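PDB 3OBY: protein pelota homolog from Archaeoglobus fulgidus, which probably recognises stalled ribosomes and takes part in their release and in the breakdown of damaged mRNA, and probably has endoribonuclease activity. Local coordinates for residues E264-G269 and A335-F340; L285-E290 and V315-T320. One frame throughout, in Å; residues are numbered along the deposited sequence.

Contact 1: residues E264-G269 and A335-F340; sequences ERVAYG and AALLRF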
loop_
_atom_site.group_PDB
_atom_site.type_symbol
_atom_site.label_atom_id
_atom_site.label_comp_id
_atom_site.label_asym_id
_atom_site.label_seq_id
_atom_site.Cartn_x
_atom_site.Cartn_y
_atom_site.Cartn_z
ATOM N N GLU A 264 -25.489 1.276 -14.697
ATOM C CA GLU A 264 -25.432 2.666 -14.262
ATOM C C GLU A 264 -24.042 3.217 -13.921
ATOM O O GLU A 264 -23.330 2.671 -13.075
ATOM C CB GLU A 264 -26.335 2.813 -13.031
ATOM C CG GLU A 264 -26.763 4.224 -12.663
ATOM C CD GLU A 264 -27.737 4.817 -13.664
ATOM O OE1 GLU A 264 -28.445 4.040 -14.348
ATOM O OE2 GLU A 264 -27.803 6.062 -13.754
ATOM N N ARG A 265 -23.681 4.314 -14.581
ATOM C CA ARG A 265 -22.423 5.017 -14.350
ATOM C C ARG A 265 -21.114 4.230 -14.410
ATOM O O ARG A 265 -20.227 4.424 -13.576
ATOM C CB ARG A 265 -22.502 5.756 -13.008
ATOM C CG ARG A 265 -23.476 6.923 -12.996
ATOM C CD ARG A 265 -23.494 7.626 -11.649
ATOM N NE ARG A 265 -24.259 8.866 -11.714
ATOM C CZ ARG A 265 -25.554 8.932 -12.013
ATOM N NH1 ARG A 265 -26.169 10.107 -12.053
ATOM N NH2 ARG A 265 -26.238 7.823 -12.263
ATOM N N VAL A 266 -20.979 3.346 -15.391
ATOM C CA VAL A 266 -19.735 2.598 -15.519
ATOM C C VAL A 266 -19.330 2.416 -16.966
ATOM O O VAL A 266 -20.152 2.517 -17.883
ATOM C CB VAL A 266 -19.807 1.199 -14.864
ATOM C CG1 VAL A 266 -20.165 1.334 -13.398
ATOM C CG2 VAL A 266 -20.805 0.324 -15.595
ATOM N N ALA A 267 -18.043 2.166 -17.157
ATOM C CA ALA A 267 -17.487 1.933 -18.475
ATOM C C ALA A 267 -16.403 0.899 -18.280
ATOM O O ALA A 267 -15.745 0.875 -17.244
ATOM C CB ALA A 267 -16.899 3.218 -19.041
ATOM N N TYR A 268 -16.243 0.019 -19.257
ATOM C CA TYR A 268 -15.201 -0.993 -19.198
ATOM C C TYR A 268 -14.777 -1.294 -20.617
ATOM O O TYR A 268 -15.598 -1.336 -21.521
ATOM C CB TYR A 268 -15.670 -2.266 -18.473
ATOM C CG TYR A 268 -17.034 -2.790 -18.866
ATOM C CD1 TYR A 268 -18.200 -2.162 -18.424
ATOM C CD2 TYR A 268 -17.162 -3.921 -19.663
ATOM C CE1 TYR A 268 -19.458 -2.651 -18.767
ATOM C CE2 TYR A 268 -18.414 -4.418 -20.013
ATOM C CZ TYR A 268 -19.555 -3.777 -19.562
ATOM O OH TYR A 268 -20.790 -4.257 -19.920
ATOM N N GLY A 269 -13.483 -1.506 -20.802
ATOM C CA GLY A 269 -12.951 -1.746 -22.125
ATOM C C GLY A 269 -12.365 -0.394 -22.467
ATOM O O GLY A 269 -12.919 0.635 -22.068
ATOM N N ALA A 335 -11.345 -0.119 -16.711
ATOM C CA ALA A 335 -12.737 0.242 -16.496
ATOM C C ALA A 335 -12.796 1.535 -15.713
ATOM O O ALA A 335 -11.770 2.033 -15.263
ATOM C CB ALA A 335 -13.447 -0.864 -15.743
ATOM N N ALA A 336 -13.991 2.091 -15.552
ATOM C CA ALA A 336 -14.131 3.345 -14.818
ATOM C C ALA A 336 -15.484 3.510 -14.152
ATOM O O ALA A 336 -16.500 3.061 -14.669
ATOM C CB ALA A 336 -13.887 4.521 -15.753
ATOM N N LEU A 337 -15.477 4.146 -12.988
ATOM C CA LEU A 337 -16.699 4.447 -12.266
ATOM C C LEU A 337 -16.983 5.907 -12.667
ATOM O O LEU A 337 -16.169 6.800 -12.427
ATOM C CB LEU A 337 -16.473 4.295 -10.761
ATOM C CG LEU A 337 -16.049 2.885 -10.325
ATOM C CD1 LEU A 337 -16.028 2.790 -8.803
ATOM C CD2 LEU A 337 -17.002 1.853 -10.899
ATOM N N LEU A 338 -18.135 6.136 -13.299
ATOM C CA LEU A 338 -18.500 7.458 -13.808
ATOM C C LEU A 338 -19.273 8.404 -12.902
ATOM O O LEU A 338 -19.909 7.986 -11.940
ATOM C CB LEU A 338 -19.275 7.285 -15.115
ATOM C CG LEU A 338 -18.605 6.377 -16.149
ATOM C CD1 LEU A 338 -19.469 6.297 -17.384
ATOM C CD2 LEU A 338 -17.229 6.924 -16.510
ATOM N N ARG A 339 -19.201 9.690 -13.242
ATOM C CA ARG A 339 -19.878 10.774 -12.523
ATOM C C ARG A 339 -21.293 10.907 -13.064
ATOM O O ARG A 339 -22.172 11.475 -12.417
ATOM C CB ARG A 339 -19.140 12.094 -12.752
ATOM C CG ARG A 339 -17.756 12.121 -12.153
ATOM C CD ARG A 339 -16.865 13.185 -12.764
ATOM N NE ARG A 339 -15.655 13.319 -11.960
ATOM C CZ ARG A 339 -14.557 13.954 -12.346
ATOM N NH1 ARG A 339 -14.503 14.523 -13.542
ATOM N NH2 ARG A 339 -13.516 14.019 -11.528
ATOM N N PHE A 340 -21.491 10.381 -14.267
ATOM C CA PHE A 340 -22.776 10.413 -14.949
ATOM C C PHE A 340 -22.714 9.511 -16.176
ATOM O O PHE A 340 -21.629 9.206 -16.666
ATOM C CB PHE A 340 -23.109 11.842 -15.379
ATOM C CG PHE A 340 -21.991 12.539 -16.094
ATOM C CD1 PHE A 340 -21.198 13.468 -15.425
ATOM C CD2 PHE A 340 -21.739 12.288 -17.443
ATOM C CE1 PHE A 340 -20.171 14.147 -16.086
ATOM C CE2 PHE A 340 -20.721 12.959 -18.112
ATOM C CZ PHE A 340 -19.931 13.895 -17.430
#
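Backbone hydrogen bonds join strand 266-268, in residues 264-269, to strand 335-338, in residues 335-340, antiparallel at 170°. Ala267 and Ala336 form the hydrogen-bonded pair. Ala336 N gives its hydrogen to Ala267 O at 2.7 Å. Ala267 N returns the bond to Ala336 O at 3.1 Å, lying in the plane of that carbonyl. The next bond runs from Leu338 N to Arg265 O at 2.7 Å. It is fairly straight at the hydrogen (163°), but the donor sits above the carbonyl plane. Val266 with Leu337 and Tyr268 with Ala335 are the non-hydrogen-bonded pairs.

Strand 266-268 is an outermost strand of the mixed four-stranded sheet in eRF1 domain 3. Strand 334-338 lies between it and strand 282-288.

Apolar contacts occur on both faces of this sheet edge. On the face of Val266 and Leu337, the two side chains run side by side, and Val266 CG1 meets Leu337 CD2 at 4.1 Å. Tyr268 CB touches Ala335 CB on the same face, while the Tyr268 ring leads away from strand 335-338. Helix 236-262 covers this face through Ile260, Leu256 and Arg255. On the other face, Ala267 CB approaches Leu338 CD1 at 4.3 Å. Helix 270-277 packs there, with Ala276 against Leu338.

The polar and charged contacts gather at Arg265. Its chain is extended from CG to NE and passes alongside the backbone of Leu338 and Arg339. Arg265 NE makes a weak hydrogen bond to Arg339 O at 3.4 Å, with that oxygen at the guanidinium edge. Arg265 NH2 forms a salt bridge with Glu264 OE2 at 2.8 Å. Asn341 ND2 also binds Glu264 OE2.

Contact 2: residues L285-E290 and V315-T320; sequences LLVADE and VVIMST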
loop_
_atom_site.group_PDB
_atom_site.type_symbol
_atom_site.label_atom_id
_atom_site.label_comp_id
_atom_site.label_asym_id
_atom_site.label_seq_id
_atom_site.Cartn_x
_atom_site.Cartn_y
_atom_site.Cartn_z
ATOM N N LEU A 285 -10.765 5.746 -12.218
ATOM C CA LEU A 285 -10.248 4.934 -13.321
ATOM C C LEU A 285 -9.580 3.696 -12.736
ATOM O O LEU A 285 -8.667 3.818 -11.924
ATOM C CB LEU A 285 -9.213 5.716 -14.130
ATOM C CG LEU A 285 -8.626 4.959 -15.330
ATOM C CD1 LEU A 285 -9.695 4.792 -16.409
ATOM C CD2 LEU A 285 -7.435 5.713 -15.894
ATOM N N LEU A 286 -10.038 2.513 -13.137
ATOM C CA LEU A 286 -9.462 1.260 -12.648
ATOM C C LEU A 286 -8.659 0.605 -13.775
ATOM O O LEU A 286 -9.171 0.424 -14.871
ATOM C CB LEU A 286 -10.568 0.307 -12.195
ATOM C CG LEU A 286 -11.608 0.797 -11.192
ATOM C CD1 LEU A 286 -12.559 -0.363 -10.910
ATOM C CD2 LEU A 286 -10.949 1.290 -9.903
ATOM N N VAL A 287 -7.408 0.239 -13.516
ATOM C CA VAL A 287 -6.589 -0.357 -14.575
ATOM C C VAL A 287 -5.702 -1.500 -14.114
ATOM O O VAL A 287 -5.150 -1.468 -13.017
ATOM C CB VAL A 287 -5.703 0.728 -15.265
ATOM C CG1 VAL A 287 -4.622 1.220 -14.311
ATOM C CG2 VAL A 287 -5.105 0.179 -16.545
ATOM N N ALA A 288 -5.575 -2.518 -14.960
ATOM C CA ALA A 288 -4.741 -3.681 -14.641
ATOM C C ALA A 288 -3.307 -3.411 -15.082
ATOM O O ALA A 288 -3.066 -2.880 -16.170
ATOM C CB ALA A 288 -5.273 -4.930 -15.332
ATOM N N ASP A 289 -2.353 -3.774 -14.234
ATOM C CA ASP A 289 -0.952 -3.536 -14.544
ATOM C C ASP A 289 -0.555 -4.096 -15.906
ATOM O O ASP A 289 0.173 -3.440 -16.657
ATOM C CB ASP A 289 -0.055 -4.086 -13.423
ATOM C CG ASP A 289 -0.162 -5.586 -13.256
ATOM O OD1 ASP A 289 -1.190 -6.172 -13.645
ATOM O OD2 ASP A 289 0.790 -6.181 -12.711
ATOM N N GLU A 290 -1.049 -5.287 -16.240
ATOM C CA GLU A 290 -0.726 -5.889 -17.530
ATOM C C GLU A 290 -1.184 -4.989 -18.668
ATOM O O GLU A 290 -0.515 -4.873 -19.698
ATOM C CB GLU A 290 -1.397 -7.248 -17.686
ATOM C CG GLU A 290 -0.661 -8.411 -17.064
ATOM C CD GLU A 290 -1.381 -9.726 -17.301
ATOM O OE1 GLU A 290 -1.864 -9.933 -18.441
ATOM O OE2 GLU A 290 -1.457 -10.549 -16.356
ATOM N N VAL A 315 -6.889 7.398 -9.906
ATOM C CA VAL A 315 -6.406 6.254 -10.661
ATOM C C VAL A 315 -6.128 5.118 -9.685
ATOM O O VAL A 315 -5.603 5.339 -8.601
ATOM C CB VAL A 315 -5.095 6.576 -11.421
ATOM C CG1 VAL A 315 -4.658 5.360 -12.236
ATOM C CG2 VAL A 315 -5.287 7.797 -12.323
ATOM N N VAL A 316 -6.495 3.904 -10.073
ATOM C CA VAL A 316 -6.264 2.727 -9.242
ATOM C C VAL A 316 -5.638 1.636 -10.110
ATOM O O VAL A 316 -6.305 1.052 -10.967
ATOM C CB VAL A 316 -7.586 2.207 -8.625
ATOM C CG1 VAL A 316 -7.352 0.871 -7.947
ATOM C CG2 VAL A 316 -8.135 3.217 -7.614
ATOM N N ILE A 317 -4.350 1.379 -9.899
ATOM C CA ILE A 317 -3.655 0.360 -10.672
ATOM C C ILE A 317 -3.586 -0.929 -9.876
ATOM O O ILE A 317 -2.919 -0.993 -8.843
ATOM C CB ILE A 317 -2.213 0.788 -11.037
ATOM C CG1 ILE A 317 -2.220 2.153 -11.718
ATOM C CG2 ILE A 317 -1.594 -0.242 -11.984
ATOM C CD1 ILE A 317 -0.850 2.704 -11.984
ATOM N N MET A 318 -4.272 -1.956 -10.372
ATOM C CA MET A 318 -4.300 -3.257 -9.713
ATOM C C MET A 318 -3.349 -4.225 -10.397
ATOM O O MET A 318 -3.229 -4.246 -11.618
ATOM C CB MET A 318 -5.717 -3.833 -9.735
ATOM C CG MET A 318 -6.821 -2.837 -9.378
ATOM S SD MET A 318 -8.426 -3.640 -9.401
ATOM C CE MET A 318 -9.471 -2.352 -8.810
ATOM N N SER A 319 -2.667 -5.024 -9.591
ATOM C CA SER A 319 -1.731 -6.006 -10.107
ATOM C C SER A 319 -2.417 -7.319 -10.428
ATOM O O SER A 319 -3.062 -7.911 -9.571
ATOM C CB SER A 319 -0.637 -6.273 -9.084
ATOM O OG SER A 319 0.084 -7.441 -9.427
ATOM N N THR A 320 -2.263 -7.786 -11.658
ATOM C CA THR A 320 -2.861 -9.053 -12.054
ATOM C C THR A 320 -2.293 -10.230 -11.258
ATOM O O THR A 320 -2.669 -11.379 -11.493
ATOM C CB THR A 320 -2.657 -9.314 -13.541
ATOM O OG1 THR A 320 -1.262 -9.221 -13.857
ATOM C CG2 THR A 320 -3.420 -8.280 -14.360
#
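Asp289 has CG in the crowded position between its backbone N and carbonyl carbon (chi1 63°), and this carries the carboxylate across to Thr320. Thr320 OG1 takes the same kind of position (chi1 54°). Glu290 extends beyond CG and brings OE2 to that hydroxyl, crossing Thr320 at about a right angle.

Asp289 OD1 accepts a hydrogen bond from Thr320 N at 2.8 Å, from above the carboxylate plane. Thr320 OG1 is 3.1 Å from Asp289 OD1 and 2.8 Å from Glu290 OE2. A weak bond from Glu290 N also reaches Asp289 OD1.

Behind this polar end, strands 285-288 and 315-318 run parallel as a beta-alpha-beta crossover, with helices 289-295 and 301-310 in between. Val316 N binds Leu285 O, and Val287 N binds Val316 O at 2.9 Å. Met318 N binds Val287 O. Asp289 N continues the pattern to Met318 O at 2.8 Å, where the first strand passes into helix 289-295. All four bonds lie nearly along the C=O axes.

On one face Leu286 CD2 lies against Val316 CB at 3.7 Å and also meets Met318 CE. Tyr252 of helix 236-262 packs on Leu286 and Val316. On the other face Val287 CG1 and Ile317 CG1 meet side by side at 3.7 Å. Leu22 and Trp26 of helix 22-31, in the N-terminal domain, pack on Ile317.

Two carboxylates compete for the one hydroxyl proton of Thr320. Their closeness may raise the proton affinity of one, while the amide hydrogens on Asp289 OD1, one of them weakly bound, and the start of helix 289-295 may help keep Asp289 charged.

How the contacts relate
Contacts 1 and 2 lie in one mixed four-stranded sheet within eRF1 domain 3, with centres about 15 Å apart. The order across the sheet is 266-268, 334-338, 282-288, 314-318, so each contact joins one outermost strand to an inner one. The two inner strands are antiparallel neighbours and connect the contacts, with a probable hydrogen bond from Leu286 N to Ala335 O (2.8 Å). Along the chain, contact 2 is nested inside the loop closed by contact 1. Helix 236-262 packs on both. Contact 1 pairs the first and last strands of this sheet along the chain, while contact 2 carries the edge that meets helix 22-31 of the N-terminal Sm-fold domain.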